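PDB 6FF1: CsoZ from Staphylococcus aureus, which probably acts in copper homeostasis as a metallochaperone-like protein, although its heavy-metal-associated domain lacks the metal-binding thiols usual in that family. Local coordinates for residues A[10-14]-A[15-19]. Numbering follows the deposited sequence.
With CA (calcium ion), chain B.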
ATOM      1  N   ALA A  10       2.821   0.072   9.857  1.00 14.11           N
ATOM      2  CA  ALA A  10       3.736   0.649  10.807  1.00 15.08           C
ATOM      3  C   ALA A  10       5.110   0.630  10.179  1.00 16.13           C
ATOM      4  O   ALA A  10       5.470  -0.311   9.444  1.00 16.73           O
ATOM      5  CB  ALA A  10       3.700  -0.153  12.096  1.00 19.49           C
ATOM      6  N   GLY A  11       5.901   1.640  10.519  1.00 14.82           N
ATOM      7  CA  GLY A  11       7.259   1.734  10.054  1.00 15.32           C
ATOM      8  C   GLY A  11       7.580   2.741   8.988  1.00 13.51           C
ATOM      9  O   GLY A  11       8.738   3.013   8.749  1.00 16.60           O
ATOM     10  N   ILE A  12       6.569   3.326   8.354  1.00 12.33           N
ATOM     11  CA  ILE A  12       6.778   4.286   7.319  1.00 12.44           C
ATOM     12  C   ILE A  12       6.972   5.635   8.021  1.00 14.37           C
ATOM     13  O   ILE A  12       6.102   6.103   8.742  1.00 15.94           O
ATOM     14  CB  ILE A  12       5.634   4.364   6.313  1.00 12.54           C
ATOM     15  CG1 ILE A  12       5.339   2.992   5.712  1.00 12.46           C
ATOM     16  CG2 ILE A  12       5.907   5.432   5.289  1.00 14.46           C
ATOM     17  CD1 ILE A  12       4.030   2.985   4.920  1.00 14.76           C
ATOM     18  N   GLU A  13       8.133   6.247   7.796  1.00 11.18           N
ATOM     19  CA  GLU A  13       8.533   7.419   8.548  1.00 11.42           C
ATOM     20  C   GLU A  13       8.959   8.600   7.727  1.00 12.25           C
ATOM     21  O   GLU A  13       8.891   9.707   8.274  1.00 13.55           O
ATOM     22  CB  GLU A  13       9.610   7.052   9.549  1.00 11.71           C
ATOM     23  CG  GLU A  13       9.100   6.111  10.604  1.00 12.51           C
ATOM     24  CD  GLU A  13      10.063   5.638  11.647  1.00 12.96           C
ATOM     25  OE1 GLU A  13      11.252   5.885  11.539  1.00 13.89           O
ATOM     26  OE2 GLU A  13       9.623   4.982  12.590  1.00 15.24           O
ATOM     27  N   THR A  14       9.395   8.437   6.499  1.00 11.99           N
ATOM     28  CA  THR A  14       9.898   9.569   5.744  1.00 12.50           C
ATOM     29  C   THR A  14       9.107   9.775   4.488  1.00 12.28           C
ATOM     30  O   THR A  14       8.488   8.859   3.924  1.00 13.64           O
ATOM     31  CB  THR A  14      11.352   9.397   5.366  1.00 13.62           C
ATOM     32  OG1 THR A  14      11.483   8.406   4.359  1.00 14.30           O
ATOM     33  CG2 THR A  14      12.210   9.118   6.569  1.00 14.93           C
ATOM     34  N   GLU A  15       9.195  10.979   3.954  1.00 14.61           N
ATOM     35  CA  GLU A  15       8.571  11.284   2.673  1.00 15.71           C
ATOM     36  C   GLU A  15       9.112  10.433   1.533  1.00 14.90           C
ATOM     37  O   GLU A  15       8.329   9.996   0.650  1.00 16.08           O
ATOM     38  CB  GLU A  15       8.763  12.773   2.300  1.00 19.94           C
ATOM     39  CG  GLU A  15       7.904  13.666   3.103  1.00 25.65           C
ATOM     40  CD  GLU A  15       7.788  15.096   2.556  1.00 29.20           C
ATOM     41  OE1 GLU A  15       8.703  15.523   1.831  1.00 35.16           O
ATOM     42  OE2 GLU A  15       6.796  15.785   2.928  1.00 48.85           O
ATOM     43  N   GLU A  16      10.383  10.125   1.577  1.00 14.65           N
ATOM     44  CA  GLU A  16      10.963   9.298   0.573  1.00 16.76           C
ATOM     45  C   GLU A  16      10.369   7.877   0.642  1.00 14.88           C
ATOM     46  O   GLU A  16      10.070   7.259  -0.406  1.00 16.77           O
ATOM     47  CB  GLU A  16      12.480   9.239   0.682  1.00 19.21           C
ATOM     48  CG  GLU A  16      13.203   8.293  -0.284  1.00 29.10           C
ATOM     49  CD  GLU A  16      14.752   8.488  -0.221  1.00 47.66           C
ATOM     50  OE1 GLU A  16      15.223   9.475   0.421  1.00 73.76           O
ATOM     51  OE2 GLU A  16      15.505   7.660  -0.809  1.00 66.89           O
ATOM     52  N   GLN A  17      10.228   7.358   1.841  1.00 13.70           N
ATOM     53  CA  GLN A  17       9.604   6.058   2.011  1.00 13.02           C
ATOM     54  C   GLN A  17       8.213   6.041   1.463  1.00 12.57           C
ATOM     55  O   GLN A  17       7.798   5.072   0.802  1.00 13.52           O
ATOM     56  CB  GLN A  17       9.638   5.653   3.434  1.00 13.09           C
ATOM     57  CG  GLN A  17      10.994   5.261   3.994  1.00 13.25           C
ATOM     58  CD  GLN A  17      10.996   5.046   5.476  1.00 14.08           C
ATOM     59  OE1 GLN A  17      10.241   5.698   6.184  1.00 17.73           O
ATOM     60  NE2 GLN A  17      11.826   4.151   5.973  1.00 15.86           N
ATOM     61  N   VAL A  18       7.438   7.087   1.752  1.00 12.48           N
ATOM     62  CA  VAL A  18       6.086   7.193   1.281  1.00 12.22           C
ATOM     63  C   VAL A  18       6.046   7.213  -0.234  1.00 14.12           C
ATOM     64  O   VAL A  18       5.238   6.524  -0.858  1.00 14.50           O
ATOM     65  CB  VAL A  18       5.360   8.413   1.874  1.00 13.84           C
ATOM     66  CG1 VAL A  18       4.066   8.684   1.139  1.00 14.61           C
ATOM     67  CG2 VAL A  18       5.180   8.274   3.356  1.00 14.42           C
ATOM     68  N   SER A  19       6.891   8.031  -0.827  1.00 14.07           N
ATOM     69  CA  SER A  19       6.954   8.150  -2.263  1.00 16.76           C
ATOM     70  C   SER A  19       7.267   6.827  -2.932  1.00 14.98           C
ATOM     71  O   SER A  19       6.580   6.442  -3.912  1.00 16.03           O
ATOM     72  CB  SER A  19       7.985   9.224  -2.679  1.00 20.82           C
ATOM     73  OG  SER A  19       7.559  10.477  -2.196  1.00 33.38           O
TER
HETATM   74 CA    CA B 101      11.712   4.561  13.641  1.00 12.59          CA
HETATM   75  O   HOH W   1      11.503   3.532   8.841  1.00 23.62           O
HETATM   76  O   HOH W   2      10.101   3.139  14.804  1.00 17.26           O
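Thr-14 and Gln-17 meet in a local N-terminal capping contact, where the loop after strand 3-10 turns into helix 15-26. OG1 of Thr-14 accepts the backbone N-H of Gln-17 at 3.0 Å in a nearly straight bond (164°); chi1 of 72° sets this hydroxyl between the backbone N and the carbonyl carbon, facing the first turn. Gln-17 answers with its side chain, which crosses that of Thr-14 at about a right angle and runs back over the cap, its CG 3.2 Å from OG1. Its carbonyl oxygen OE1 is gripped by two backbone donors, Glu-13 N at 2.7 Å and Thr-14 N at 2.9 Å, both tilted from the amide plane. A water bridge from NE2 to Gly-11 O holds the other end, which favours this orientation of the amide. Val-18 N closes the first helical turn on Thr-14 O. Beneath this polar layer, CG2 of Ile-12 packs on CG2 of Val-18 (3.5 Å), while Ile-12 and Gln-17 also touch Tyr-65. Glu-13 turns outward, away from the amide of Gln-17, and its OE1 (2.5 Å) and OE2 (2.4 Å) both bind a calcium ion that also carries a water. The reciprocal bonds of Thr-14 and Gln-17 make a capping box; judged by sequence, the pair probably occupies the two CXXC cysteine positions of ferredoxin-like heavy-metal-associated domains, replacing the usual thiolates.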